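Local atomic coordinates of cysteine synthase (Fusobacterium nucleatum subsp. nucleatum strain ATCC 25586, PDB entry 5XEM), a protein that probably makes L-cysteine from O-acetyl-L-serine and hydrogen sulfide with the help of pyridoxal 5'-phosphate, and is known as a hydrogen sulfide-producing enzyme. Residues S39-S44 against L81-A86; I116-S121 against K125-K130; K191-L196 against L240-L245. All coordinates share one frame; numbering follows the deposited sequence.

Contact 1 (S39-S44 against L81-A86); sequences SNPGRS and LAMICA
Gly-42 and Met-83 lie at the closest approach of the two backbones, with their CA atoms 6.6 Å apart: a type I beta turn from Asn-40 to Arg-43 faces one side of a helix. The enzyme has the fold type II architecture of pyridoxal phosphate enzymes. Here the turn belongs to the loop between strand 31-36 and helix 46-60, and the facing residues are part of helix 76-88. The loop leads to Lys-46, the predicted cofactor-attachment lysine (not attached here), whose N is bonded by Ser-44 OG. Pro-41 and Gly-42 occupy the two central positions of the turn; the ring of Pro-41 fixes phi at -64°, a value that suits the first of them. The turn is closed by Arg-43 N bonding to Asn-40 O at 2.8 Å. Bends at chi1 and chi2 fold the arginine back, and its NH1 reaches the same oxygen, at 3.1 Å, from the opposite face of the carbonyl plane to Arg-43 N.

Of residues 81-86, Met-83 alone reaches the turn. Its CG stands anti to the backbone N (chi1 176°), and the chain runs straight out to SD before bending at chi3 (70°), which swings CE over to the proline. The sulfur lies 3.7 Å from Pro-41 CB, while CE is 3.8 Å from Pro-41 CG; the two side chains cross at about a right angle. A CB on Gly-42 would point toward the helix, and the bare backbone lets the flexible, apolar thioether come close. Gly-42 N bonds to Asp-47 OD2 of helix 46-60, and the side chains of Pro-41 and Met-83 also rest against Asp-47. Gly-264 of the second subunit packs on Met-83, placing the contact near the dimer interface. Met-83 SD approaches Gly-42 N to 3.5 Å.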
# COMPACT_ATOMS: atom_id res chain seq x y z
N SER A 39 -1.22 2.88 -5.30
CA SER A 39 0.17 2.46 -5.43
C SER A 39 1.14 3.54 -4.98
O SER A 39 2.31 3.24 -4.75
CB SER A 39 0.49 2.09 -6.87
OG SER A 39 -0.29 0.97 -7.26
N ASN A 40 0.67 4.79 -4.88
CA ASN A 40 1.49 5.86 -4.30
C ASN A 40 1.97 5.47 -2.89
O ASN A 40 1.29 4.70 -2.19
CB ASN A 40 0.72 7.19 -4.24
CG ASN A 40 0.58 7.86 -5.60
OD1 ASN A 40 -0.53 8.01 -6.11
ND2 ASN A 40 1.69 8.22 -6.20
N PRO A 41 3.14 5.99 -2.45
CA PRO A 41 3.69 5.55 -1.14
C PRO A 41 2.79 5.93 0.06
O PRO A 41 2.74 5.19 1.08
CB PRO A 41 5.08 6.25 -1.10
CG PRO A 41 4.94 7.39 -2.06
CD PRO A 41 4.10 6.85 -3.17
N GLY A 42 2.08 7.05 -0.05
CA GLY A 42 1.07 7.41 0.94
C GLY A 42 -0.32 6.79 0.70
O GLY A 42 -1.26 7.08 1.44
N ARG A 43 -0.44 5.96 -0.34
CA ARG A 43 -1.62 5.12 -0.62
C ARG A 43 -2.81 5.88 -1.21
O ARG A 43 -3.89 5.33 -1.28
CB ARG A 43 -2.03 4.31 0.60
CG ARG A 43 -0.94 3.42 1.14
CD ARG A 43 -0.63 2.40 0.11
NE ARG A 43 0.38 1.43 0.54
CZ ARG A 43 1.51 1.15 -0.10
NH1 ARG A 43 1.84 1.79 -1.26
NH2 ARG A 43 2.33 0.25 0.41
N SER A 44 -2.59 7.11 -1.64
CA SER A 44 -3.61 7.84 -2.40
C SER A 44 -3.00 8.80 -3.40
O SER A 44 -1.79 9.14 -3.34
CB SER A 44 -4.54 8.64 -1.47
OG SER A 44 -4.03 9.95 -1.23
N LEU A 81 0.57 14.80 2.95
CA LEU A 81 1.33 15.86 3.61
C LEU A 81 2.18 15.34 4.74
O LEU A 81 3.33 15.72 4.86
CB LEU A 81 0.40 16.97 4.11
CG LEU A 81 -0.24 17.84 3.05
CD1 LEU A 81 -1.35 18.68 3.67
CD2 LEU A 81 0.83 18.72 2.39
N ALA A 82 1.64 14.42 5.53
CA ALA A 82 2.38 13.89 6.69
C ALA A 82 3.66 13.14 6.25
O ALA A 82 4.73 13.34 6.81
CB ALA A 82 1.47 12.99 7.52
N MET A 83 3.53 12.34 5.20
CA MET A 83 4.65 11.53 4.70
C MET A 83 5.72 12.47 4.15
O MET A 83 6.92 12.33 4.45
CB MET A 83 4.14 10.59 3.62
CG MET A 83 5.23 9.78 2.95
SD MET A 83 4.60 8.85 1.54
CE MET A 83 4.27 10.22 0.43
N ILE A 84 5.30 13.47 3.37
CA ILE A 84 6.26 14.41 2.80
C ILE A 84 6.93 15.28 3.88
O ILE A 84 8.16 15.47 3.86
CB ILE A 84 5.61 15.24 1.71
CG1 ILE A 84 5.34 14.33 0.50
CG2 ILE A 84 6.51 16.43 1.35
CD1 ILE A 84 4.28 14.89 -0.42
N CYS A 85 6.15 15.73 4.85
CA CYS A 85 6.69 16.55 5.95
C CYS A 85 7.62 15.74 6.85
O CYS A 85 8.59 16.29 7.40
CB CYS A 85 5.57 17.17 6.77
SG CYS A 85 4.72 18.51 5.89
N ALA A 86 7.36 14.43 6.98
CA ALA A 86 8.28 13.59 7.71
C ALA A 86 9.68 13.61 7.05
O ALA A 86 10.67 13.82 7.75
CB ALA A 86 7.76 12.15 7.85

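Contact 2 (I116-S121 against K125-K130); sequences ILTDGS and KACLEK
Thr-118 meets Ala-126, Cys-127 and Lys-130 where the last residues of strand 114-118 pass over helix 123-136, a strand-turn-helix unit at the edge of a four-stranded parallel sheet. Its CG2 packs 3.9 Å from Lys-130 CB, and its CB lies 4.0 Å from Ala-126 CB, a methyl small enough to let strand and helix come together. With chi1 at 55°, OG1 sits between the backbone N and the carbonyl carbon and turns to Cys-127, whose SG is 3.3 Å away. Two residues earlier on the strand, Ile-116 CG2 touches the aliphatic part of Lys-130, and the two side chains cross at about a right angle. Lysine suits this border position: its methylenes cover the strand while NZ pairs with Glu-133 on the same helix.

Outside this shell, strand 92-97 bonds to the backbones of Ile-116 and Thr-118, and its Val-95 touches Thr-118, Cys-127 and Lys-130. The chain turns toward the helix through an Asx turn at Asp-119. The axes of residues 116-118 and 125-130 approach to 8.4 Å, with 132° between their directions. In the turn, Ser-121 N donates to Asp-119 OD1 at 3.3 Å, 33° out of the carboxylate plane.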
# COMPACT_ATOMS: atom_id res chain seq x y z
N ILE A 116 -6.13 17.30 14.88
CA ILE A 116 -7.16 18.02 15.63
C ILE A 116 -8.50 17.68 14.96
O ILE A 116 -8.61 17.72 13.72
CB ILE A 116 -6.92 19.54 15.56
CG1 ILE A 116 -5.65 19.89 16.33
CG2 ILE A 116 -8.12 20.31 16.11
CD1 ILE A 116 -4.95 21.11 15.83
N LEU A 117 -9.49 17.32 15.77
CA LEU A 117 -10.74 16.81 15.23
C LEU A 117 -11.85 17.83 15.40
O LEU A 117 -11.88 18.54 16.39
CB LEU A 117 -11.17 15.54 15.96
CG LEU A 117 -10.19 14.37 15.91
CD1 LEU A 117 -10.69 13.23 16.80
CD2 LEU A 117 -9.99 13.91 14.48
N THR A 118 -12.74 17.88 14.42
CA THR A 118 -13.96 18.66 14.53
C THR A 118 -15.17 17.75 14.36
O THR A 118 -15.08 16.63 13.81
CB THR A 118 -14.01 19.78 13.48
OG1 THR A 118 -13.83 19.21 12.18
CG2 THR A 118 -12.91 20.81 13.75
N ASP A 119 -16.32 18.26 14.78
CA ASP A 119 -17.57 17.53 14.69
C ASP A 119 -17.88 17.15 13.24
O ASP A 119 -18.10 18.02 12.40
CB ASP A 119 -18.69 18.42 15.28
CG ASP A 119 -19.90 17.64 15.71
OD1 ASP A 119 -20.21 16.62 15.06
OD2 ASP A 119 -20.55 18.07 16.69
N GLY A 120 -17.91 15.86 12.96
CA GLY A 120 -18.17 15.37 11.61
C GLY A 120 -19.50 15.75 10.98
O GLY A 120 -19.61 15.85 9.74
N SER A 121 -20.50 15.99 11.83
CA SER A 121 -21.82 16.40 11.36
C SER A 121 -21.72 17.72 10.59
O SER A 121 -22.49 17.95 9.66
CB SER A 121 -22.81 16.50 12.54
OG SER A 121 -22.64 17.69 13.29
N LYS A 125 -16.38 22.21 6.26
CA LYS A 125 -16.53 23.63 6.65
C LYS A 125 -16.01 23.85 8.07
O LYS A 125 -15.32 24.84 8.33
CB LYS A 125 -18.00 24.04 6.53
CG LYS A 125 -18.37 25.40 7.08
CD LYS A 125 -19.88 25.69 6.99
CE LYS A 125 -20.80 24.47 6.87
NZ LYS A 125 -20.94 23.48 8.00
N ALA A 126 -16.34 22.94 8.98
CA ALA A 126 -15.89 23.02 10.37
C ALA A 126 -14.37 22.92 10.47
O ALA A 126 -13.76 23.62 11.27
CB ALA A 126 -16.55 21.91 11.22
N CYS A 127 -13.78 22.04 9.66
CA CYS A 127 -12.32 21.91 9.60
C CYS A 127 -11.64 23.21 9.18
O CYS A 127 -10.68 23.65 9.81
CB CYS A 127 -11.93 20.81 8.63
SG CYS A 127 -12.65 19.21 9.09
N LEU A 128 -12.13 23.80 8.08
CA LEU A 128 -11.58 25.05 7.58
C LEU A 128 -11.75 26.19 8.60
O LEU A 128 -10.82 26.98 8.83
CB LEU A 128 -12.20 25.42 6.21
CG LEU A 128 -11.74 24.60 4.98
CD1 LEU A 128 -12.61 24.94 3.78
CD2 LEU A 128 -10.30 24.92 4.62
N GLU A 129 -12.91 26.25 9.26
CA GLU A 129 -13.12 27.26 10.28
C GLU A 129 -12.14 27.09 11.45
O GLU A 129 -11.62 28.07 11.99
CB GLU A 129 -14.57 27.24 10.78
CG GLU A 129 -15.57 27.73 9.73
CD GLU A 129 -17.02 27.55 10.16
OE1 GLU A 129 -17.26 26.91 11.21
OE2 GLU A 129 -17.92 28.04 9.45
N LYS A 130 -11.85 25.84 11.83
CA LYS A 130 -10.91 25.59 12.92
C LYS A 130 -9.48 26.09 12.57
O LYS A 130 -8.72 26.50 13.47
CB LYS A 130 -10.89 24.09 13.26
CG LYS A 130 -9.98 23.68 14.39
CD LYS A 130 -10.46 24.20 15.74
CE LYS A 130 -9.67 23.57 16.87
NZ LYS A 130 -10.23 23.93 18.22

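Contact 3 (K191-L196 against L240-L245); sequences KLKEKL and LADDIL
Lys-193 reaches from helix 183-195 to residues 240-244 and grips this loop by two bonds from one ammonium group. In this fold type II enzyme the loop leads into strand 245-247, an outermost strand of the mixed sheet within this chain, so the lysine ties a helix to the approach of the strand. NZ forms a salt bridge with Asp-242 OD2 at 2.6 Å, meeting the oxygen from above the carboxylate plane, 41° out of it. A second bond runs to Leu-240 O at 2.8 Å; NZ again stands above the plane, here that of the carbonyl, with a C=O...N angle of 133°. The lysine and aspartate side chains come from opposite directions. Lys-193 CG lies beside the backbone N and anti to the carbonyl carbon, and beyond it the chain is extended, giving the long straight reach that a lysine can provide.

Thr-201 of strand 200-206 completes the polar group: its hydroxyl bonds to Lys-193 NZ, and its backbone N bonds to Asp-242 OD2. The carboxylate oxygen is thus held by an ammonium and an amide, which would be expected to favour its charged form. Asp-242 is exposed and has been seen to bind calcium in a crystal structure of this protein, although no ion is bound to it in this chain.

Apolar packing is slight. Leucine suits position 240 because its branched end approaches the lysine methylenes, Leu-240 CD2 lying 4.2 Å from Lys-193 CD. Ile-199 touches Lys-193 from the loop before strand 200-206, and Phe-202 lies against Asp-242. The methylene next to the ammonium also comes close to the carboxylate, with Lys-193 CE 3.4 Å from Asp-242 OD2.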
# COMPACT_ATOMS: atom_id res chain seq x y z
N LYS A 191 -6.15 18.38 -19.17
CA LYS A 191 -5.05 17.93 -20.01
C LYS A 191 -5.52 16.98 -21.09
O LYS A 191 -5.14 17.11 -22.26
CB LYS A 191 -3.92 17.30 -19.19
CG LYS A 191 -2.83 16.62 -20.01
CD LYS A 191 -2.10 17.52 -21.00
CE LYS A 191 -1.25 18.59 -20.33
NZ LYS A 191 -0.12 18.07 -19.51
N LEU A 192 -6.35 16.02 -20.70
CA LEU A 192 -6.82 15.02 -21.63
C LEU A 192 -7.61 15.66 -22.80
O LEU A 192 -7.43 15.27 -23.96
CB LEU A 192 -7.70 13.99 -20.92
CG LEU A 192 -7.00 13.04 -19.92
CD1 LEU A 192 -8.03 12.08 -19.30
CD2 LEU A 192 -5.84 12.31 -20.56
N LYS A 193 -8.46 16.64 -22.49
CA LYS A 193 -9.27 17.32 -23.49
C LYS A 193 -8.43 18.24 -24.38
O LYS A 193 -8.79 18.49 -25.54
CB LYS A 193 -10.42 18.08 -22.84
CG LYS A 193 -11.61 17.19 -22.59
CD LYS A 193 -12.83 17.90 -22.01
CE LYS A 193 -14.04 16.99 -22.17
NZ LYS A 193 -15.30 17.39 -21.48
N GLU A 194 -7.31 18.74 -23.86
CA GLU A 194 -6.36 19.48 -24.71
C GLU A 194 -5.72 18.59 -25.77
O GLU A 194 -5.57 19.01 -26.92
CB GLU A 194 -5.30 20.18 -23.89
CG GLU A 194 -5.82 21.43 -23.23
CD GLU A 194 -4.86 22.02 -22.22
OE1 GLU A 194 -3.74 21.50 -22.04
OE2 GLU A 194 -5.23 23.04 -21.62
N LYS A 195 -5.37 17.36 -25.40
CA LYS A 195 -4.69 16.43 -26.31
C LYS A 195 -5.65 15.57 -27.13
O LYS A 195 -5.30 15.15 -28.23
CB LYS A 195 -3.76 15.49 -25.52
CG LYS A 195 -2.68 16.18 -24.71
CD LYS A 195 -1.72 16.99 -25.57
CE LYS A 195 -0.34 17.11 -24.92
NZ LYS A 195 0.60 17.89 -25.79
N LEU A 196 -6.84 15.30 -26.59
CA LEU A 196 -7.85 14.48 -27.21
C LEU A 196 -9.19 15.22 -27.17
O LEU A 196 -9.95 15.09 -26.21
CB LEU A 196 -7.97 13.12 -26.49
CG LEU A 196 -6.69 12.30 -26.31
CD1 LEU A 196 -6.93 11.11 -25.40
CD2 LEU A 196 -6.15 11.84 -27.66
N LEU A 240 -15.68 21.34 -17.75
CA LEU A 240 -15.08 20.10 -18.24
C LEU A 240 -16.02 18.90 -18.16
O LEU A 240 -15.76 17.88 -18.79
CB LEU A 240 -13.78 19.82 -17.46
CG LEU A 240 -12.67 20.86 -17.61
CD1 LEU A 240 -11.56 20.64 -16.59
CD2 LEU A 240 -12.09 20.80 -19.03
N ALA A 241 -17.11 19.00 -17.39
CA ALA A 241 -17.98 17.85 -17.12
C ALA A 241 -18.98 17.61 -18.24
O ALA A 241 -19.87 18.41 -18.44
CB ALA A 241 -18.76 18.07 -15.82
N ASP A 242 -18.86 16.49 -18.93
CA ASP A 242 -19.81 16.15 -19.98
C ASP A 242 -21.17 15.72 -19.44
O ASP A 242 -22.17 15.82 -20.16
CB ASP A 242 -19.23 15.11 -20.91
CG ASP A 242 -18.15 15.68 -21.80
OD1 ASP A 242 -18.50 16.43 -22.73
OD2 ASP A 242 -16.95 15.41 -21.55
N ASP A 243 -21.20 15.26 -18.19
CA ASP A 243 -22.41 15.00 -17.42
C ASP A 243 -21.91 14.83 -15.98
O ASP A 243 -20.71 14.73 -15.78
CB ASP A 243 -23.09 13.71 -17.89
CG ASP A 243 -24.55 13.60 -17.48
OD1 ASP A 243 -25.08 14.54 -16.84
OD2 ASP A 243 -25.16 12.57 -17.79
N ILE A 244 -22.80 14.85 -15.00
CA ILE A 244 -22.45 14.55 -13.60
C ILE A 244 -22.97 13.14 -13.32
O ILE A 244 -24.16 12.87 -13.50
CB ILE A 244 -23.13 15.49 -12.59
CG1 ILE A 244 -22.95 16.98 -12.96
CG2 ILE A 244 -22.65 15.17 -11.18
CD1 ILE A 244 -21.53 17.49 -13.03
N LEU A 245 -22.10 12.24 -12.88
CA LEU A 245 -22.50 10.89 -12.53
C LEU A 245 -22.57 10.81 -11.01
O LEU A 245 -21.94 11.61 -10.30
CB LEU A 245 -21.51 9.87 -13.07
CG LEU A 245 -21.18 9.99 -14.57
CD1 LEU A 245 -20.15 8.94 -14.98
CD2 LEU A 245 -22.45 9.88 -15.41

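From the N terminus the three contacts follow in series, none nesting within or crossing another. Contact 1 closes a loop of 36 residues, holding helix 46-60, strand 68-72 and the start of helix 76-88, and joins the turn after strand 31-36 of the mixed sheet to a helix that flanks the four-stranded parallel sheet. Contact 2 is local: three residues separate its segments, and it folds edge strand 114-118 of that parallel sheet onto the next helix. Contact 3 spans 43 residues and ties helix 183-195 to the approach to strand 245-247, at the edge of the mixed sheet. Its centre lies about 32 Å from that of contact 2, on the opposite side of the chain's centre.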